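Local atomic coordinates of transmembrane oligosaccharyl transferase, putative (Archaeoglobus fulgidus, PDB entry 3VGP), a protein that belongs to the AglB family of archaeal oligosaccharyl transferases and is represented here by its C-terminal globular domain alone. Residues A[66-70]-A[88-92]; A[94-98]-A[124-128]; A[136-141]-A[156-160]. The protein carries 1 engineered substitution. All blocks are in the same frame, centred on the assembly; numbering follows the deposited sequence.

Contact 1: A[66-70]-A[88-92]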
loop_
_atom_site.group_PDB
_atom_site.type_symbol
_atom_site.label_atom_id
_atom_site.label_comp_id
_atom_site.label_asym_id
_atom_site.label_seq_id
_atom_site.Cartn_x
_atom_site.Cartn_y
_atom_site.Cartn_z
ATOM N N ALA A 66 -6.753 -1.099 1.967
ATOM C CA ALA A 66 -7.625 -0.012 2.395
ATOM C C ALA A 66 -7.668 0.095 3.924
ATOM O O ALA A 66 -7.574 1.189 4.479
ATOM C CB ALA A 66 -9.032 -0.216 1.831
ATOM N N LYS A 67 -7.804 -1.035 4.609
ATOM C CA LYS A 67 -7.841 -1.021 6.067
ATOM C C LYS A 67 -6.513 -0.516 6.620
ATOM O O LYS A 67 -6.467 0.200 7.622
ATOM C CB LYS A 67 -8.115 -2.428 6.606
ATOM C CG LYS A 67 -9.521 -2.952 6.337
ATOM C CD LYS A 67 -10.571 -2.225 7.166
ATOM C CE LYS A 67 -11.938 -2.882 7.004
ATOM N NZ LYS A 67 -13.003 -2.188 7.786
ATOM N N PHE A 68 -5.431 -0.900 5.958
ATOM C CA PHE A 68 -4.094 -0.500 6.374
ATOM C C PHE A 68 -3.891 0.999 6.185
ATOM O O PHE A 68 -3.499 1.703 7.115
ATOM C CB PHE A 68 -3.052 -1.271 5.555
ATOM C CG PHE A 68 -1.632 -0.846 5.811
ATOM C CD1 PHE A 68 -0.857 -1.487 6.767
ATOM C CD2 PHE A 68 -1.071 0.199 5.086
ATOM C CE1 PHE A 68 0.456 -1.094 6.998
ATOM C CE2 PHE A 68 0.240 0.601 5.311
ATOM C CZ PHE A 68 1.005 -0.049 6.270
ATOM N N PHE A 69 -4.171 1.487 4.980
ATOM C CA PHE A 69 -3.981 2.898 4.681
ATOM C C PHE A 69 -4.875 3.834 5.485
ATOM O O PHE A 69 -4.428 4.908 5.891
ATOM C CB PHE A 69 -4.159 3.157 3.178
ATOM C CG PHE A 69 -3.011 2.648 2.331
ATOM C CD1 PHE A 69 -1.686 2.855 2.732
ATOM C CD2 PHE A 69 -3.250 1.983 1.130
ATOM C CE1 PHE A 69 -0.620 2.407 1.945
ATOM C CE2 PHE A 69 -2.196 1.533 0.333
ATOM C CZ PHE A 69 -0.877 1.744 0.740
ATOM N N THR A 70 -6.116 3.428 5.738
ATOM C CA THR A 70 -7.043 4.271 6.492
ATOM C C THR A 70 -6.936 4.144 8.010
ATOM O O THR A 70 -7.643 4.842 8.745
ATOM C CB THR A 70 -8.512 4.008 6.067
ATOM O OG1 THR A 70 -8.840 2.627 6.267
ATOM C CG2 THR A 70 -8.701 4.354 4.605
ATOM N N TYR A 88 7.141 -5.053 1.965
ATOM C CA TYR A 88 7.064 -3.707 1.413
ATOM C C TYR A 88 5.659 -3.143 1.316
ATOM O O TYR A 88 4.701 -3.851 0.997
ATOM C CB TYR A 88 7.675 -3.673 0.011
ATOM C CG TYR A 88 9.145 -4.021 -0.046
ATOM C CD1 TYR A 88 10.087 -3.249 0.628
ATOM C CD2 TYR A 88 9.591 -5.113 -0.787
ATOM C CE1 TYR A 88 11.445 -3.556 0.565
ATOM C CE2 TYR A 88 10.951 -5.432 -0.855
ATOM C CZ TYR A 88 11.867 -4.646 -0.176
ATOM O OH TYR A 88 13.212 -4.947 -0.230
ATOM N N VAL A 89 5.558 -1.848 1.596
ATOM C CA VAL A 89 4.311 -1.109 1.483
ATOM C C VAL A 89 4.658 0.015 0.508
ATOM O O VAL A 89 5.677 0.686 0.666
ATOM C CB VAL A 89 3.872 -0.498 2.832
ATOM C CG1 VAL A 89 2.663 0.394 2.616
ATOM C CG2 VAL A 89 3.519 -1.608 3.815
ATOM N N VAL A 90 3.819 0.224 -0.498
ATOM C CA VAL A 90 4.109 1.244 -1.499
ATOM C C VAL A 90 3.021 2.301 -1.591
ATOM O O VAL A 90 1.836 1.976 -1.629
ATOM C CB VAL A 90 4.282 0.601 -2.891
ATOM C CG1 VAL A 90 4.786 1.636 -3.890
ATOM C CG2 VAL A 90 5.244 -0.573 -2.801
ATOM N N THR A 91 3.435 3.564 -1.632
ATOM C CA THR A 91 2.499 4.681 -1.736
ATOM C C THR A 91 2.848 5.518 -2.967
ATOM O O THR A 91 3.864 5.284 -3.617
ATOM C CB THR A 91 2.539 5.592 -0.479
ATOM O OG1 THR A 91 3.823 6.222 -0.366
ATOM C CG2 THR A 91 2.275 4.766 0.784
ATOM N N ALA A 92 1.986 6.476 -3.293
ATOM C CA ALA A 92 2.201 7.362 -4.437
ATOM C C ALA A 92 1.257 8.543 -4.270
ATOM O O ALA A 92 0.280 8.456 -3.526
ATOM C CB ALA A 92 1.905 6.631 -5.744
#
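Two successive phenylalanines, Phe-68 and Phe-69, meet Val-89 from the last turn of helix 58-69, and their different first torsions turn the rings differently toward the strand. In Phe-68 the ring carbon CG lies anti to the backbone N (chi1 175°), which extends the ring straight at Val-89: CE2 comes to 3.6 Å from Val-89 CG1, and CZ to 3.8 Å from Val-89 CG2, so that both methyls meet the outer end of the ring. Phe-69 instead sets CG anti to its carbonyl carbon (chi1 -73°), and its ring slides past Val-89 further along the strand. This is a helix packed on a sheet within an alpha/beta domain: Val-89 and Thr-91 face helices 58-69 and 132-138, whereas Val-90 turns to Trp-8 and Met-15 of helix 6-20 on the other side. Phe-69 CE1 faces two methyls, 3.9 Å from each of Val-89 CG1 and Thr-91 CG2. Val-90 O lies at the edge of the Phe-69 ring, near its plane, 3.6 Å from CZ. Thr-91 turns its methyl to this apolar contact, while its OG1 is hydrogen-bonded to His-137.

Contact 2: A[94-98]-A[124-128]; sequences EITMK and ILNFF
Met-97, a selenomethionine in this model, lies across helix 121-129 and touches Leu-125, Phe-128 and Ile-124 in turn. Its CB begins beside Leu-125, 4.0 Å from the methyl CD1 of that residue. The next atom, Met-97 CG, is 3.7 Å from Phe-128 CB, at the root of the aromatic side chain, and the two side chains run past each other in opposite directions. Bends at chi2 (-60°) and chi3 (-73°) then carry the chain away from the ring and along the helix surface. There SE stands 3.8 Å from Ile-124 CG2, and the terminal CE meets the same methyl at 3.7 Å, the two side chains crossing nearly at a right angle.

The peptide that leads into Met-97 also takes part. Met-97 N sits 3.9 Å above the plane of the Phe-128 ring, over its centre; it is buried here and has no hydrogen-bond partner in the model. Thr-96 CB approaches the far end of the ring, 3.5 Å from Phe-128 CZ. Beyond the two segments, Phe-105 of helix 105-111 meets the Phe-128 ring edge-to-face and also touches Met-97.

The hydroxyl of Thr-96 bridges the loop: it is bonded to Asp-93 O and accepts from Lys-98 N (N-H...OG1 angle 150°). Its bond to the backbone N two residues on defines an ST turn, in the loop that brings Met-97 against helix 121-129.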
loop_
_atom_site.group_PDB
_atom_site.type_symbol
_atom_site.label_atom_id
_atom_site.label_comp_id
_atom_site.label_asym_id
_atom_site.label_seq_id
_atom_site.Cartn_x
_atom_site.Cartn_y
_atom_site.Cartn_z
ATOM N N GLU A 94 -1.015 9.633 -6.108
ATOM C CA GLU A 94 -2.370 9.267 -6.526
ATOM C C GLU A 94 -3.311 8.750 -5.441
ATOM O O GLU A 94 -4.520 8.931 -5.547
ATOM C CB GLU A 94 -2.324 8.243 -7.668
ATOM C CG GLU A 94 -1.719 6.898 -7.285
ATOM C CD GLU A 94 -1.872 5.850 -8.375
ATOM O OE1 GLU A 94 -1.417 4.703 -8.167
ATOM O OE2 GLU A 94 -2.452 6.172 -9.437
ATOM N N ILE A 95 -2.789 8.091 -4.408
ATOM C CA ILE A 95 -3.682 7.587 -3.368
ATOM C C ILE A 95 -3.823 8.530 -2.183
ATOM O O ILE A 95 -4.429 8.183 -1.165
ATOM C CB ILE A 95 -3.253 6.170 -2.867
ATOM C CG1 ILE A 95 -1.868 6.209 -2.218
ATOM C CG2 ILE A 95 -3.235 5.203 -4.032
ATOM C CD1 ILE A 95 -1.503 4.892 -1.539
ATOM N N THR A 96 -3.279 9.737 -2.325
ATOM C CA THR A 96 -3.350 10.738 -1.266
ATOM C C THR A 96 -4.288 11.861 -1.693
ATOM O O THR A 96 -4.805 11.858 -2.811
ATOM C CB THR A 96 -1.972 11.354 -0.980
ATOM O OG1 THR A 96 -1.641 12.300 -2.007
ATOM C CG2 THR A 96 -0.906 10.257 -0.940
HETATM N N MSE A 97 -4.501 12.823 -0.801
HETATM C CA MSE A 97 -5.385 13.943 -1.099
HETATM C C MSE A 97 -4.649 15.156 -1.656
HETATM O O MSE A 97 -5.088 16.290 -1.482
HETATM C CB MSE A 97 -6.179 14.334 0.150
HETATM C CG MSE A 97 -7.286 13.342 0.510
HETATM SE SE MSE A 97 -8.623 13.126 -0.884
HETATM C CE MSE A 97 -9.536 14.812 -0.675
ATOM N N LYS A 98 -3.532 14.912 -2.335
ATOM C CA LYS A 98 -2.750 15.992 -2.931
ATOM C C LYS A 98 -3.645 16.793 -3.874
ATOM O O LYS A 98 -3.636 18.025 -3.868
ATOM C CB LYS A 98 -1.559 15.409 -3.698
ATOM C CG LYS A 98 -0.709 16.431 -4.445
ATOM C CD LYS A 98 0.515 15.759 -5.065
ATOM C CE LYS A 98 1.379 16.741 -5.855
ATOM N NZ LYS A 98 0.743 17.189 -7.125
ATOM N N ILE A 124 -12.943 14.893 4.248
ATOM C CA ILE A 124 -12.122 13.829 3.674
ATOM C C ILE A 124 -10.645 14.164 3.860
ATOM O O ILE A 124 -9.832 13.289 4.150
ATOM C CB ILE A 124 -12.396 13.646 2.165
ATOM C CG1 ILE A 124 -13.856 13.242 1.948
ATOM C CG2 ILE A 124 -11.465 12.583 1.588
ATOM C CD1 ILE A 124 -14.282 13.261 0.501
ATOM N N LEU A 125 -10.299 15.435 3.679
ATOM C CA LEU A 125 -8.918 15.867 3.842
ATOM C C LEU A 125 -8.494 15.699 5.293
ATOM O O LEU A 125 -7.405 15.206 5.582
ATOM C CB LEU A 125 -8.761 17.335 3.423
ATOM C CG LEU A 125 -7.376 17.944 3.671
ATOM C CD1 LEU A 125 -6.303 17.068 3.041
ATOM C CD2 LEU A 125 -7.323 19.361 3.110
ATOM N N ASN A 126 -9.367 16.102 6.212
ATOM C CA ASN A 126 -9.071 15.983 7.630
ATOM C C ASN A 126 -8.904 14.510 8.015
ATOM O O ASN A 126 -8.013 14.159 8.789
ATOM C CB ASN A 126 -10.185 16.630 8.454
ATOM C CG ASN A 126 -9.869 16.652 9.931
ATOM O OD1 ASN A 126 -8.820 17.147 10.342
ATOM N ND2 ASN A 126 -10.776 16.116 10.739
ATOM N N PHE A 127 -9.760 13.650 7.469
ATOM C CA PHE A 127 -9.681 12.221 7.750
ATOM C C PHE A 127 -8.319 11.734 7.269
ATOM O O PHE A 127 -7.571 11.104 8.015
ATOM C CB PHE A 127 -10.777 11.455 6.999
ATOM C CG PHE A 127 -10.823 9.986 7.322
ATOM C CD1 PHE A 127 -11.564 9.521 8.406
ATOM C CD2 PHE A 127 -10.112 9.068 6.555
ATOM C CE1 PHE A 127 -11.594 8.163 8.720
ATOM C CE2 PHE A 127 -10.134 7.708 6.860
ATOM C CZ PHE A 127 -10.878 7.255 7.947
ATOM N N PHE A 128 -8.007 12.035 6.014
ATOM C CA PHE A 128 -6.736 11.631 5.421
ATOM C C PHE A 128 -5.529 12.042 6.269
ATOM O O PHE A 128 -4.621 11.244 6.497
ATOM C CB PHE A 128 -6.585 12.236 4.021
ATOM C CG PHE A 128 -5.247 11.971 3.399
ATOM C CD1 PHE A 128 -4.956 10.725 2.853
ATOM C CD2 PHE A 128 -4.248 12.938 3.430
ATOM C CE1 PHE A 128 -3.693 10.445 2.355
ATOM C CE2 PHE A 128 -2.977 12.663 2.935
ATOM C CZ PHE A 128 -2.702 11.411 2.399
#

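Contact 3: A[136-141]-A[156-160]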
loop_
_atom_site.group_PDB
_atom_site.type_symbol
_atom_site.label_atom_id
_atom_site.label_comp_id
_atom_site.label_asym_id
_atom_site.label_seq_id
_atom_site.Cartn_x
_atom_site.Cartn_y
_atom_site.Cartn_z
ATOM N N LEU A 136 2.944 7.990 6.304
ATOM C CA LEU A 136 3.883 7.329 5.406
ATOM C C LEU A 136 4.299 8.292 4.298
ATOM O O LEU A 136 5.441 8.757 4.247
ATOM C CB LEU A 136 3.252 6.080 4.765
ATOM C CG LEU A 136 3.055 4.847 5.650
ATOM C CD1 LEU A 136 2.153 3.840 4.963
ATOM C CD2 LEU A 136 4.412 4.226 5.937
ATOM N N HIS A 137 3.353 8.615 3.426
ATOM C CA HIS A 137 3.629 9.465 2.277
ATOM C C HIS A 137 3.954 10.934 2.530
ATOM O O HIS A 137 4.854 11.483 1.893
ATOM C CB HIS A 137 2.463 9.381 1.294
ATOM C CG HIS A 137 2.833 9.736 -0.110
ATOM N ND1 HIS A 137 3.497 8.864 -0.946
ATOM C CD2 HIS A 137 2.644 10.872 -0.823
ATOM C CE1 HIS A 137 3.699 9.447 -2.115
ATOM N NE2 HIS A 137 3.191 10.665 -2.066
HETATM N N MSE A 138 3.222 11.576 3.433
HETATM C CA MSE A 138 3.454 12.995 3.705
HETATM C C MSE A 138 4.641 13.267 4.618
HETATM O O MSE A 138 5.262 14.323 4.520
HETATM C CB MSE A 138 2.211 13.646 4.325
HETATM C CG MSE A 138 0.902 13.380 3.606
HETATM SE SE MSE A 138 0.962 13.491 1.696
HETATM C CE MSE A 138 0.383 11.711 1.351
ATOM N N GLU A 139 4.965 12.321 5.499
ATOM C CA GLU A 139 6.074 12.512 6.433
ATOM C C GLU A 139 7.210 11.510 6.267
ATOM O O GLU A 139 8.102 11.451 7.107
ATOM C CB GLU A 139 5.573 12.424 7.877
ATOM C CG GLU A 139 4.400 13.323 8.202
ATOM C CD GLU A 139 4.082 13.345 9.685
ATOM O OE1 GLU A 139 4.205 12.288 10.342
ATOM O OE2 GLU A 139 3.698 14.421 10.193
ATOM N N ASN A 140 7.175 10.729 5.189
ATOM C CA ASN A 140 8.199 9.720 4.925
ATOM C C ASN A 140 8.455 8.781 6.106
ATOM O O ASN A 140 9.581 8.342 6.329
ATOM C CB ASN A 140 9.513 10.385 4.487
ATOM C CG ASN A 140 9.438 10.959 3.085
ATOM O OD1 ASN A 140 8.656 10.496 2.254
ATOM N ND2 ASN A 140 10.266 11.958 2.806
ATOM N N ALA A 141 7.397 8.474 6.851
ATOM C CA ALA A 141 7.467 7.573 8.000
ATOM C C ALA A 141 8.392 8.053 9.112
ATOM O O ALA A 141 8.843 7.258 9.936
ATOM C CB ALA A 141 7.896 6.168 7.537
ATOM N N VAL A 156 6.494 7.589 -6.279
ATOM C CA VAL A 156 6.181 6.255 -5.783
ATOM C C VAL A 156 7.193 5.995 -4.667
ATOM O O VAL A 156 8.401 6.008 -4.907
ATOM C CB VAL A 156 6.348 5.180 -6.883
ATOM C CG1 VAL A 156 5.977 3.807 -6.333
ATOM C CG2 VAL A 156 5.474 5.513 -8.076
ATOM N N LYS A 157 6.701 5.773 -3.452
ATOM C CA LYS A 157 7.581 5.539 -2.310
ATOM C C LYS A 157 7.472 4.106 -1.803
ATOM O O LYS A 157 6.372 3.591 -1.620
ATOM C CB LYS A 157 7.242 6.508 -1.173
ATOM C CG LYS A 157 7.364 7.975 -1.551
ATOM C CD LYS A 157 7.104 8.888 -0.365
ATOM C CE LYS A 157 7.173 10.355 -0.791
ATOM N NZ LYS A 157 6.992 11.294 0.345
ATOM N N ILE A 158 8.621 3.472 -1.581
ATOM C CA ILE A 158 8.657 2.100 -1.087
ATOM C C ILE A 158 9.120 2.100 0.365
ATOM O O ILE A 158 10.201 2.593 0.683
ATOM C CB ILE A 158 9.616 1.221 -1.925
ATOM C CG1 ILE A 158 9.131 1.167 -3.378
ATOM C CG2 ILE A 158 9.671 -0.195 -1.352
ATOM C CD1 ILE A 158 10.041 0.389 -4.298
ATOM N N PHE A 159 8.283 1.554 1.239
ATOM C CA PHE A 159 8.580 1.474 2.663
ATOM C C PHE A 159 8.806 0.020 3.040
ATOM O O PHE A 159 8.097 -0.866 2.569
ATOM C CB PHE A 159 7.404 2.017 3.478
ATOM C CG PHE A 159 7.132 3.479 3.254
ATOM C CD1 PHE A 159 7.730 4.441 4.058
ATOM C CD2 PHE A 159 6.281 3.890 2.233
ATOM C CE1 PHE A 159 7.486 5.792 3.855
ATOM C CE2 PHE A 159 6.030 5.241 2.017
ATOM C CZ PHE A 159 6.631 6.194 2.828
ATOM N N GLU A 160 9.802 -0.230 3.881
ATOM C CA GLU A 160 10.055 -1.590 4.325
ATOM C C GLU A 160 9.491 -1.730 5.729
ATOM O O GLU A 160 9.611 -0.823 6.557
ATOM C CB GLU A 160 11.559 -1.888 4.325
ATOM C CG GLU A 160 11.904 -3.314 4.742
ATOM C CD GLU A 160 13.347 -3.677 4.433
ATOM O OE1 GLU A 160 14.240 -2.847 4.704
ATOM O OE2 GLU A 160 13.590 -4.794 3.926
#
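The C-terminal end of helix 132-138 and the turn that follows it meet strand 156-161 through two residues of the strand, Lys-157 and Phe-159. Beyond CG the Lys-157 chain is fully extended, and this length takes its ammonium to a carbonyl at the end of the helix and to a side-chain amide of the turn beyond. NZ donates to His-137 O at 2.6 Å, lying in the carbonyl plane with a C=O...N angle of 149°, and to Asn-140 OD1 at 2.7 Å, this time tilted from the amide plane. The negative end of the helix dipole would be expected to favour a positive group here.

On its way the aliphatic part of Lys-157 passes over one face of the His-137 imidazole, CE standing 4.0 Å from the ring centroid in a CH-pi contact. Hydrogen bonds at both nitrogens, ND1 with Thr-91 OG1 and NE2 with Asp-93 OD1, fix the ring's rotation.

Phe-159 packs beside the turn. Leu-136 CD2 sits over the centre of its face, 3.9 Å from the centroid and only 12° off the ring normal, while Ala-141 CB lies 3.7 Å from Phe-159 CE1. Asn-140 and Ala-141 both have left-handed backbone angles, which turn the chain out of the helix. Ala-141 N makes a weak bond of 3.3 Å back to Leu-136 O, five residues earlier, and Ala-141 has a backbone bond with Arg-135. The helix thus ends, with a wider, pi-type turn at 136-138, as its C terminus abuts the sheet.

How the contacts relate
The three contacts follow one another along the chain, each closing before the next opens. Contacts 1 and 3 have centres about 9 Å apart and share one mixed sheet, in which strands 88-91 and 156-161 are antiparallel neighbours; Val-89 and Phe-159 are paired by a backbone hydrogen bond. Contact 2 lies further out, with its centre about 13 Å from that of contact 1 and 14 Å from that of contact 3, and joins the loop after strand 88-91 to helix 121-129. Ile-95 packs on Phe-69, and Thr-96 on His-137, so the loop links the sheet-centred core to helix 121-129 farther out in the same globular domain.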